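PDB 6OSU: D-alanyl-D-alanine carboxypeptidase (Penicillin binding protein) family protein from Francisella tularensis subsp. tularensis, which probably removes the C-terminal D-alanine from peptidoglycan precursor peptides in cell wall synthesis, as a serine-type penicillin-binding carboxypeptidase. Local coordinates for residues 33-38 and 318-323; 89-94 and 103-108; 215-220 and 250-255; 364-369 and 409-414. All coordinates share one frame; numbering follows the deposited sequence.

Contact 1: 33-38 and 318-323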
# COMPACT_ATOMS: atom_id res chain seq x y z
N ILE A 33 7.10 1.27 -18.50
CA ILE A 33 5.69 1.54 -18.75
C ILE A 33 5.48 3.02 -19.02
O ILE A 33 6.21 3.88 -18.52
CB ILE A 33 4.84 1.05 -17.56
CG1 ILE A 33 3.36 0.95 -17.94
CG2 ILE A 33 5.04 1.94 -16.35
CD1 ILE A 33 2.98 -0.37 -18.56
N GLU A 34 4.47 3.33 -19.83
CA GLU A 34 4.13 4.71 -20.17
C GLU A 34 2.66 4.96 -19.88
O GLU A 34 1.79 4.30 -20.46
CB GLU A 34 4.44 5.02 -21.64
CG GLU A 34 5.85 5.50 -21.91
CD GLU A 34 5.97 6.25 -23.22
OE1 GLU A 34 4.98 6.90 -23.62
OE2 GLU A 34 7.04 6.20 -23.86
N LEU A 35 2.39 5.92 -19.00
CA LEU A 35 1.06 6.46 -18.77
C LEU A 35 1.12 7.97 -18.95
O LEU A 35 2.20 8.57 -18.99
CB LEU A 35 0.56 6.12 -17.36
CG LEU A 35 0.89 4.74 -16.78
CD1 LEU A 35 0.41 4.65 -15.34
CD2 LEU A 35 0.27 3.63 -17.61
N ASP A 36 -0.04 8.60 -19.08
CA ASP A 36 -0.10 10.05 -19.15
C ASP A 36 -0.43 10.68 -17.80
O ASP A 36 -0.72 11.88 -17.73
CB ASP A 36 -1.10 10.51 -20.22
CG ASP A 36 -2.51 9.98 -20.00
OD1 ASP A 36 -2.91 9.76 -18.83
OD2 ASP A 36 -3.22 9.80 -21.01
N ALA A 37 -0.40 9.89 -16.72
CA ALA A 37 -0.50 10.46 -15.39
C ALA A 37 0.75 11.29 -15.10
O ALA A 37 1.87 10.86 -15.42
CB ALA A 37 -0.66 9.37 -14.34
N PRO A 38 0.60 12.49 -14.54
CA PRO A 38 1.79 13.29 -14.20
C PRO A 38 2.71 12.64 -13.18
O PRO A 38 3.88 13.03 -13.10
CB PRO A 38 1.18 14.60 -13.67
CG PRO A 38 -0.25 14.28 -13.35
CD PRO A 38 -0.66 13.21 -14.31
N ALA A 318 -4.69 -0.05 -12.90
CA ALA A 318 -4.76 -1.48 -13.19
C ALA A 318 -3.59 -1.92 -14.06
O ALA A 318 -3.05 -3.02 -13.88
CB ALA A 318 -6.09 -1.82 -13.86
N LYS A 319 -3.17 -1.07 -15.00
CA LYS A 319 -2.02 -1.39 -15.83
C LYS A 319 -0.76 -1.56 -14.98
O LYS A 319 0.02 -2.49 -15.21
CB LYS A 319 -1.81 -0.31 -16.89
CG LYS A 319 -0.47 -0.39 -17.60
CD LYS A 319 -0.63 -0.62 -19.09
CE LYS A 319 -0.61 0.69 -19.87
NZ LYS A 319 -0.88 0.47 -21.32
N LEU A 320 -0.56 -0.68 -14.00
CA LEU A 320 0.62 -0.78 -13.15
C LEU A 320 0.58 -2.04 -12.29
O LEU A 320 1.57 -2.77 -12.19
CB LEU A 320 0.75 0.46 -12.27
CG LEU A 320 1.02 1.79 -12.96
CD1 LEU A 320 1.00 2.92 -11.94
CD2 LEU A 320 2.35 1.76 -13.69
N LEU A 321 -0.56 -2.30 -11.64
CA LEU A 321 -0.67 -3.47 -10.78
C LEU A 321 -0.51 -4.77 -11.57
O LEU A 321 0.15 -5.70 -11.12
CB LEU A 321 -2.00 -3.46 -10.03
CG LEU A 321 -2.17 -2.36 -8.99
CD1 LEU A 321 -3.59 -2.36 -8.45
CD2 LEU A 321 -1.16 -2.52 -7.86
N ARG A 322 -1.13 -4.83 -12.75
CA ARG A 322 -1.00 -6.02 -13.59
C ARG A 322 0.43 -6.21 -14.07
O ARG A 322 0.94 -7.33 -14.13
CB ARG A 322 -1.95 -5.92 -14.78
CG ARG A 322 -1.97 -7.14 -15.69
CD ARG A 322 -2.77 -6.86 -16.96
NE ARG A 322 -3.77 -5.80 -16.77
CZ ARG A 322 -3.75 -4.63 -17.39
NH1 ARG A 322 -2.79 -4.35 -18.27
NH2 ARG A 322 -4.70 -3.73 -17.15
N TYR A 323 1.10 -5.10 -14.42
CA TYR A 323 2.48 -5.17 -14.88
C TYR A 323 3.40 -5.69 -13.78
O TYR A 323 4.26 -6.54 -14.03
CB TYR A 323 2.92 -3.78 -15.36
CG TYR A 323 4.40 -3.57 -15.55
CD1 TYR A 323 5.03 -3.98 -16.71
CD2 TYR A 323 5.16 -2.93 -14.58
CE1 TYR A 323 6.39 -3.78 -16.90
CE2 TYR A 323 6.51 -2.72 -14.75
CZ TYR A 323 7.12 -3.14 -15.91
OH TYR A 323 8.47 -2.93 -16.08
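K319 presents its aliphatic chain, not its ammonium, to the loop 33-38. Its CG stands anti to the backbone N (chi1 167°), which starts the chain off toward the loop, and bends at chi2 and chi3 then carry it across the two hydrophobic residues there. K319 CG meets I33 CD1 at 3.6 Å, the two side chains crossing obliquely. Farther out, K319 CE lies 3.8 Å from L35 CD2, where lysine and leucine run past each other in opposite directions. A long, flexible chain of methylenes suits this place at the surface, since it can cover I33 and L35 and still end in a charge.

L320, one residue on, is buried and brings both branches of its tip to the loop. L320 CD2 touches I33 CG2 at 3.8 Å, and L320 CG is 3.8 Å from L35 CD1. Its CB leaves the helix at an angle to the loop, and only the far end comes close. L320 also packs on W40 and T42 of strand 39-44 and on V304 of strand 298-307, so this helix face lies against the central antiparallel sheet of the penicillin-binding domain. I33 and L35 also touch W40.

Beyond the hydrocarbon, D36 forms a salt bridge with K312 of the same helix. No hydrogen bond joins the two segments themselves: between 33-38 and 318-323 the contact is van der Waals packing of aliphatic groups, with the lysine's methylenes adding to it, and a polar tie to the helix comes from D36 and K312.

Contact 2: 89-94 and 103-108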
# COMPACT_ATOMS: atom_id res chain seq x y z
N ILE A 89 -18.57 8.39 19.40
CA ILE A 89 -18.07 9.75 19.24
C ILE A 89 -19.25 10.69 19.05
O ILE A 89 -20.13 10.41 18.22
CB ILE A 89 -17.09 9.86 18.06
CG1 ILE A 89 -15.79 9.15 18.40
CG2 ILE A 89 -16.83 11.32 17.72
CD1 ILE A 89 -15.47 8.07 17.43
N PRO A 90 -19.31 11.81 19.78
CA PRO A 90 -20.35 12.81 19.50
C PRO A 90 -20.07 13.53 18.19
O PRO A 90 -18.92 13.79 17.83
CB PRO A 90 -20.25 13.76 20.70
CG PRO A 90 -18.82 13.64 21.14
CD PRO A 90 -18.43 12.21 20.89
N ILE A 91 -21.14 13.86 17.48
CA ILE A 91 -21.04 14.57 16.21
C ILE A 91 -21.34 16.04 16.49
O ILE A 91 -22.48 16.40 16.83
CB ILE A 91 -22.01 14.00 15.17
CG1 ILE A 91 -21.87 12.48 15.08
CG2 ILE A 91 -21.77 14.65 13.81
CD1 ILE A 91 -20.49 12.01 14.66
N SER A 92 -20.33 16.89 16.35
CA SER A 92 -20.54 18.32 16.49
C SER A 92 -21.31 18.86 15.29
O SER A 92 -21.40 18.23 14.23
CB SER A 92 -19.20 19.05 16.62
OG SER A 92 -18.40 18.86 15.46
N GLU A 93 -21.87 20.06 15.47
CA GLU A 93 -22.52 20.73 14.34
C GLU A 93 -21.50 21.12 13.28
O GLU A 93 -21.85 21.19 12.09
CB GLU A 93 -23.30 21.95 14.82
CG GLU A 93 -24.80 21.73 14.84
CD GLU A 93 -25.50 22.53 15.93
OE1 GLU A 93 -25.24 23.74 16.04
OE2 GLU A 93 -26.30 21.93 16.68
N ASN A 94 -20.25 21.37 13.68
CA ASN A 94 -19.20 21.62 12.70
C ASN A 94 -19.01 20.41 11.79
O ASN A 94 -18.96 20.53 10.57
CB ASN A 94 -17.89 21.98 13.40
CG ASN A 94 -16.74 22.13 12.42
OD1 ASN A 94 -16.75 23.02 11.57
ND2 ASN A 94 -15.74 21.27 12.55
N MET A 103 -21.22 10.85 4.82
CA MET A 103 -21.91 9.64 5.23
C MET A 103 -23.22 9.95 5.94
O MET A 103 -23.98 9.03 6.26
CB MET A 103 -21.02 8.78 6.14
CG MET A 103 -20.97 9.20 7.59
SD MET A 103 -20.10 7.98 8.61
CE MET A 103 -21.14 6.54 8.37
N TYR A 104 -23.49 11.24 6.18
CA TYR A 104 -24.76 11.75 6.70
C TYR A 104 -24.95 11.40 8.18
O TYR A 104 -25.95 10.80 8.57
CB TYR A 104 -25.94 11.26 5.85
CG TYR A 104 -25.82 11.74 4.42
CD1 TYR A 104 -26.31 12.98 4.04
CD2 TYR A 104 -25.19 10.96 3.45
CE1 TYR A 104 -26.19 13.44 2.74
CE2 TYR A 104 -25.07 11.40 2.15
CZ TYR A 104 -25.57 12.64 1.80
OH TYR A 104 -25.44 13.09 0.50
N VAL A 105 -23.97 11.79 8.99
CA VAL A 105 -24.10 11.76 10.44
C VAL A 105 -24.75 13.06 10.90
O VAL A 105 -24.47 14.13 10.35
CB VAL A 105 -22.73 11.54 11.12
CG1 VAL A 105 -22.25 10.12 10.90
CG2 VAL A 105 -21.71 12.54 10.59
N LYS A 106 -25.63 12.96 11.89
CA LYS A 106 -26.38 14.10 12.38
C LYS A 106 -25.68 14.74 13.58
O LYS A 106 -25.01 14.06 14.36
CB LYS A 106 -27.80 13.70 12.78
CG LYS A 106 -28.66 13.20 11.64
CD LYS A 106 -30.00 12.69 12.17
CE LYS A 106 -31.05 12.58 11.08
NZ LYS A 106 -30.65 11.64 10.00
N ALA A 107 -25.86 16.05 13.72
CA ALA A 107 -25.31 16.75 14.87
C ALA A 107 -26.01 16.31 16.15
O ALA A 107 -27.23 16.16 16.19
CB ALA A 107 -25.45 18.26 14.68
N GLY A 108 -25.23 16.12 17.21
CA GLY A 108 -25.75 15.69 18.49
C GLY A 108 -25.88 14.19 18.65
O GLY A 108 -26.16 13.72 19.76
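I91 and G108 share the one hydrogen bond between these segments: G108 N donates to I91 O at 2.8 Å, nearly straight at 173° and in the plane of the carbonyl. The same oxygen receives a CA-H...O contact from A107 CA at 3.5 Å, so two successive residues converge on it. The side chain of I91 is turned toward the other segment and lies against the K106 carbonyl oxygen, with K106 O 3.1 Å from I91 CB. With its CG2 anti to the backbone N, I91 also sets that methyl 3.9 Å from V105 CG2, the two side chains crossing at about a right angle. Beta-branched residues suit this place because they fill the space close to the backbone. At the outer edge, A107 CB rests 3.5 Å from E93 CG; the small methyl fits against the glutamate's hydrocarbon.

Next to the G108 bond, backbone hydrogen bonds pair I91 with A109 and I89 with V111, joining strand 88-90 to strand 110-112 as a two-stranded antiparallel sheet. G108 has a positive phi (87°), where a CB would press on the preceding carbonyl oxygen, and glycine avoids this.

Around this first shell, I91 packs on A131 of helix 126-137, while V105 packs on L116 and W204. S92 is the N-cap of helix 93-96: its OG accepts from A95 N and is hydrogen-bonded to E134 as well. K106 is held from outside, its backbone N by Q209 and its NZ by the carbonyl of A206. The side chain of V105 lies about 12 Å from that of K67, the predicted proton acceptor.

Contact 3: 215-220 and 250-255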
# COMPACT_ATOMS: atom_id res chain seq x y z
N ALA A 215 -24.36 -7.99 3.63
CA ALA A 215 -24.89 -9.35 3.58
C ALA A 215 -26.30 -9.40 4.16
O ALA A 215 -27.16 -10.12 3.64
CB ALA A 215 -23.97 -10.31 4.33
N ASP A 216 -26.56 -8.64 5.22
CA ASP A 216 -27.91 -8.57 5.77
C ASP A 216 -28.88 -7.92 4.79
O ASP A 216 -30.07 -8.24 4.80
CB ASP A 216 -27.93 -7.82 7.10
CG ASP A 216 -27.49 -8.68 8.27
OD1 ASP A 216 -26.61 -8.24 9.03
OD2 ASP A 216 -28.03 -9.80 8.42
N ARG A 217 -28.39 -7.02 3.94
CA ARG A 217 -29.27 -6.41 2.94
C ARG A 217 -29.63 -7.41 1.85
O ARG A 217 -30.79 -7.49 1.44
CB ARG A 217 -28.61 -5.18 2.33
CG ARG A 217 -29.56 -4.39 1.44
CD ARG A 217 -28.83 -3.62 0.36
NE ARG A 217 -29.77 -2.89 -0.49
CZ ARG A 217 -29.42 -2.18 -1.56
NH1 ARG A 217 -30.35 -1.54 -2.26
NH2 ARG A 217 -28.15 -2.10 -1.92
N LYS A 218 -28.66 -8.19 1.38
CA LYS A 218 -28.93 -9.16 0.33
C LYS A 218 -29.83 -10.30 0.80
O LYS A 218 -30.47 -10.95 -0.03
CB LYS A 218 -27.61 -9.72 -0.22
CG LYS A 218 -26.78 -8.70 -1.00
CD LYS A 218 -25.40 -9.25 -1.33
CE LYS A 218 -24.48 -8.17 -1.90
NZ LYS A 218 -24.63 -7.99 -3.37
N GLN A 219 -29.89 -10.55 2.11
CA GLN A 219 -30.84 -11.53 2.63
C GLN A 219 -32.27 -11.01 2.55
O GLN A 219 -33.17 -11.71 2.09
CB GLN A 219 -30.50 -11.88 4.08
CG GLN A 219 -29.17 -12.59 4.28
CD GLN A 219 -28.94 -12.95 5.73
OE1 GLN A 219 -29.89 -13.10 6.50
NE2 GLN A 219 -27.68 -13.08 6.11
N CYS A 220 -32.49 -9.77 3.01
CA CYS A 220 -33.84 -9.22 3.04
C CYS A 220 -34.22 -8.57 1.72
O CYS A 220 -35.37 -8.68 1.28
CB CYS A 220 -33.96 -8.21 4.18
SG CYS A 220 -33.53 -8.86 5.81
N LYS A 250 -36.28 -5.47 12.14
CA LYS A 250 -35.49 -4.70 13.10
C LYS A 250 -34.35 -3.95 12.42
O LYS A 250 -34.08 -2.80 12.77
CB LYS A 250 -34.93 -5.62 14.19
CG LYS A 250 -34.13 -4.90 15.26
CD LYS A 250 -33.33 -5.87 16.11
CE LYS A 250 -34.22 -6.78 16.94
NZ LYS A 250 -34.77 -6.10 18.14
N LEU A 251 -33.68 -4.58 11.46
CA LEU A 251 -32.57 -3.94 10.77
C LEU A 251 -33.05 -2.91 9.75
O LEU A 251 -32.37 -1.90 9.52
CB LEU A 251 -31.70 -4.99 10.07
CG LEU A 251 -31.03 -6.02 10.98
CD1 LEU A 251 -30.35 -7.10 10.15
CD2 LEU A 251 -30.04 -5.34 11.92
N PHE A 252 -34.21 -3.15 9.13
CA PHE A 252 -34.80 -2.23 8.17
C PHE A 252 -36.23 -1.95 8.60
O PHE A 252 -37.18 -2.55 8.08
CB PHE A 252 -34.77 -2.80 6.75
CG PHE A 252 -33.39 -3.13 6.25
CD1 PHE A 252 -32.59 -2.15 5.68
CD2 PHE A 252 -32.90 -4.42 6.35
CE1 PHE A 252 -31.32 -2.45 5.22
CE2 PHE A 252 -31.63 -4.73 5.89
CZ PHE A 252 -30.84 -3.74 5.32
N PRO A 253 -36.42 -1.05 9.58
CA PRO A 253 -37.79 -0.72 10.02
C PRO A 253 -38.62 -0.10 8.91
O PRO A 253 -38.16 -0.02 7.77
CB PRO A 253 -37.56 0.26 11.18
CG PRO A 253 -36.15 0.01 11.62
CD PRO A 253 -35.40 -0.35 10.38
N LYS A 254 -39.83 0.34 9.21
CA LYS A 254 -40.70 0.95 8.21
C LYS A 254 -40.67 2.46 8.38
O LYS A 254 -41.10 2.98 9.42
CB LYS A 254 -42.13 0.41 8.32
CG LYS A 254 -42.25 -1.06 7.92
CD LYS A 254 -43.70 -1.51 7.76
CE LYS A 254 -44.27 -2.04 9.07
NZ LYS A 254 -45.29 -3.10 8.82
N GLY A 255 -40.17 3.16 7.37
CA GLY A 255 -40.08 4.61 7.39
C GLY A 255 -38.71 5.16 7.74
O GLY A 255 -38.51 6.38 7.64
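The helix 215-220 faces the C-terminal end of helix 242-251 at a distance, with D216 CA 8.3 Å from L251 CA and no hydrogen bond between the segments, and side chains bridge the gap. L251, in the last turn, brings a single methyl to D216: L251 CD1 lies 3.8 Å from D216 CG and about as far from both carboxylate oxygens, the two side chains crossing at about a right angle. A partly exposed aspartate can meet a methyl in this way and still turn its charge to a weak, long ion pair with K247.

F252, the first residue to leave helical geometry, is buried more by the facing helix than L251 is. Its CG sits anti to the carbonyl carbon (chi1 -58°), and the ring extends toward the helix. F252 CZ meets R217 CA at 3.9 Å and R217 CB at 4.0 Å, while D216 O lies near the ring plane, 4.0 Å from F252 CE2. R217 serves here through the base of its side chain; the extended remainder leads its guanidinium away. C220 CB makes a looser contact, 4.5 Å from F252 CD2.

C220 is disulfide-bonded to C248 of helix 242-251, a covalent tie beside the phenylalanine. Around them, F252 meets the ring of F258 and packs on P222, on F224 and on V203, so its side chain touches helix 214-220, strand 223-224 and strand 201-205 together.

Contact 4: 364-369 and 409-414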
# COMPACT_ATOMS: atom_id res chain seq x y z
N ILE A 364 19.55 -10.33 1.51
CA ILE A 364 19.22 -9.68 0.24
C ILE A 364 17.90 -10.30 -0.21
O ILE A 364 17.87 -11.39 -0.79
CB ILE A 364 20.32 -9.85 -0.82
CG1 ILE A 364 21.62 -9.22 -0.34
CG2 ILE A 364 19.88 -9.21 -2.12
CD1 ILE A 364 22.72 -9.24 -1.40
N TYR A 365 16.81 -9.61 0.09
CA TYR A 365 15.46 -10.02 -0.29
C TYR A 365 14.94 -8.94 -1.23
O TYR A 365 14.66 -7.82 -0.79
CB TYR A 365 14.58 -10.19 0.95
CG TYR A 365 13.20 -10.75 0.67
CD1 TYR A 365 13.04 -11.98 0.06
CD2 TYR A 365 12.06 -10.05 1.06
CE1 TYR A 365 11.77 -12.50 -0.18
CE2 TYR A 365 10.80 -10.55 0.82
CZ TYR A 365 10.66 -11.78 0.20
OH TYR A 365 9.39 -12.27 -0.03
N LYS A 366 14.82 -9.27 -2.51
CA LYS A 366 14.62 -8.26 -3.54
C LYS A 366 13.48 -8.66 -4.48
O LYS A 366 13.23 -9.85 -4.73
CB LYS A 366 15.91 -8.04 -4.34
CG LYS A 366 15.97 -6.72 -5.10
CD LYS A 366 17.30 -6.55 -5.83
CE LYS A 366 17.21 -5.50 -6.94
NZ LYS A 366 17.28 -4.10 -6.42
N THR A 367 12.79 -7.65 -5.00
CA THR A 367 11.79 -7.83 -6.05
C THR A 367 12.48 -7.68 -7.40
O THR A 367 12.95 -6.59 -7.75
CB THR A 367 10.66 -6.82 -5.89
OG1 THR A 367 10.03 -7.00 -4.62
CG2 THR A 367 9.62 -6.99 -6.99
N VAL A 368 12.56 -8.77 -8.15
CA VAL A 368 13.31 -8.79 -9.41
C VAL A 368 12.41 -9.35 -10.50
O VAL A 368 11.42 -10.04 -10.22
CB VAL A 368 14.62 -9.61 -9.28
CG1 VAL A 368 15.54 -8.98 -8.25
CG2 VAL A 368 14.30 -11.05 -8.90
N PRO A 369 12.72 -9.06 -11.77
CA PRO A 369 11.93 -9.63 -12.86
C PRO A 369 11.97 -11.15 -12.84
O PRO A 369 13.01 -11.76 -12.57
CB PRO A 369 12.60 -9.07 -14.12
CG PRO A 369 13.28 -7.82 -13.65
CD PRO A 369 13.72 -8.09 -12.25
N GLU A 409 24.87 -5.31 -12.21
CA GLU A 409 24.61 -5.65 -10.82
C GLU A 409 23.14 -5.46 -10.49
O GLU A 409 22.57 -4.40 -10.75
CB GLU A 409 25.47 -4.80 -9.89
CG GLU A 409 26.96 -5.06 -10.04
CD GLU A 409 27.80 -4.32 -9.01
OE1 GLU A 409 27.24 -3.82 -8.01
OE2 GLU A 409 29.04 -4.26 -9.19
N ILE A 410 22.54 -6.50 -9.91
CA ILE A 410 21.16 -6.44 -9.44
C ILE A 410 21.09 -6.00 -7.99
O ILE A 410 20.28 -5.14 -7.63
CB ILE A 410 20.48 -7.81 -9.65
CG1 ILE A 410 20.33 -8.11 -11.15
CG2 ILE A 410 19.14 -7.87 -8.94
CD1 ILE A 410 19.89 -6.92 -11.96
N ALA A 411 21.95 -6.56 -7.15
CA ALA A 411 22.03 -6.21 -5.74
C ALA A 411 23.49 -6.16 -5.32
O ALA A 411 24.34 -6.84 -5.90
CB ALA A 411 21.26 -7.21 -4.87
N SER A 412 23.77 -5.35 -4.31
CA SER A 412 25.12 -5.22 -3.78
C SER A 412 25.03 -4.95 -2.29
O SER A 412 24.28 -4.07 -1.86
CB SER A 412 25.88 -4.09 -4.48
OG SER A 412 27.19 -3.96 -3.96
N ILE A 413 25.79 -5.70 -1.50
CA ILE A 413 25.75 -5.56 -0.05
C ILE A 413 27.16 -5.68 0.51
O ILE A 413 27.93 -6.56 0.08
CB ILE A 413 24.76 -6.57 0.56
CG1 ILE A 413 24.18 -6.03 1.87
CG2 ILE A 413 25.40 -7.93 0.79
CD1 ILE A 413 22.91 -6.74 2.27
N PRO A 414 27.58 -4.79 1.41
CA PRO A 414 28.93 -4.89 1.97
C PRO A 414 29.10 -6.17 2.77
O PRO A 414 28.21 -6.60 3.50
CB PRO A 414 29.05 -3.64 2.85
CG PRO A 414 27.65 -3.17 3.06
CD PRO A 414 26.89 -3.55 1.83
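Strands 364-369 and 411-414 belong to different sheets of the C-terminal domain related to that of penicillin-binding protein 5, and face each other across its interior, running nearly antiparallel at 159° with their axes 8.9 Å apart. I364 carries one end of the contact. It reaches I413 tip to tip, I364 CD1 lying 3.7 Å from I413 CG2, and its other branch, I364 CG2, rests 3.7 Å from A411 CB. Branched isoleucines span the gap between the sheets, while the small A411 lets I364 come close to its backbone.

At the other end V368 CG1 packs on I410 CG2 at 3.8 Å. I364, K366 and V368, every second residue, all direct their CB toward the other sheet, as expected of a beta strand.

I410 and A411 form a classic beta bulge opposite I401 of strand 395-403. The bulge lets both residues of the pair turn their side chains toward strand 364-369, so I410 and A411 can each contribute to the contact.

K366, in the middle, meets I410 at about a right angle. Its CG is anti to the backbone N (chi1 -160°), and the chain runs straight as far as a bend at chi4. K366 CE sits beside I410 O at 3.2 Å; separately, the same K366 CE makes an apolar contact with I410 CG2 at 3.7 Å. K366 also touches D49 of the penicillin-binding domain. Behind strand 364-369 lies its partner 328-334, against whose L333 both I364 and K366 pack; I364 also packs on L399 of strand 395-403.

Overall arrangement
Following the chain from the N terminus, the loop 33-38 is the first half of contact 1, which closes only when helix 310-327 returns some 280 residues later. That long loop encloses much of the penicillin-binding domain, and contacts 2 and 3 both nest within it, one after the other. Contact 2 closes a short loop holding helix 93-96, contact 3 a loop between two small helices; their centres are about 24 Å apart, on the same side of the chain's centre. Contact 4 follows in series, after contact 1 has closed, and joins two sheets of the C-terminal domain. Its nearest atoms are about 7 Å from contact 1, whereas contact 2 lies across the chain's centre. No two loops cross.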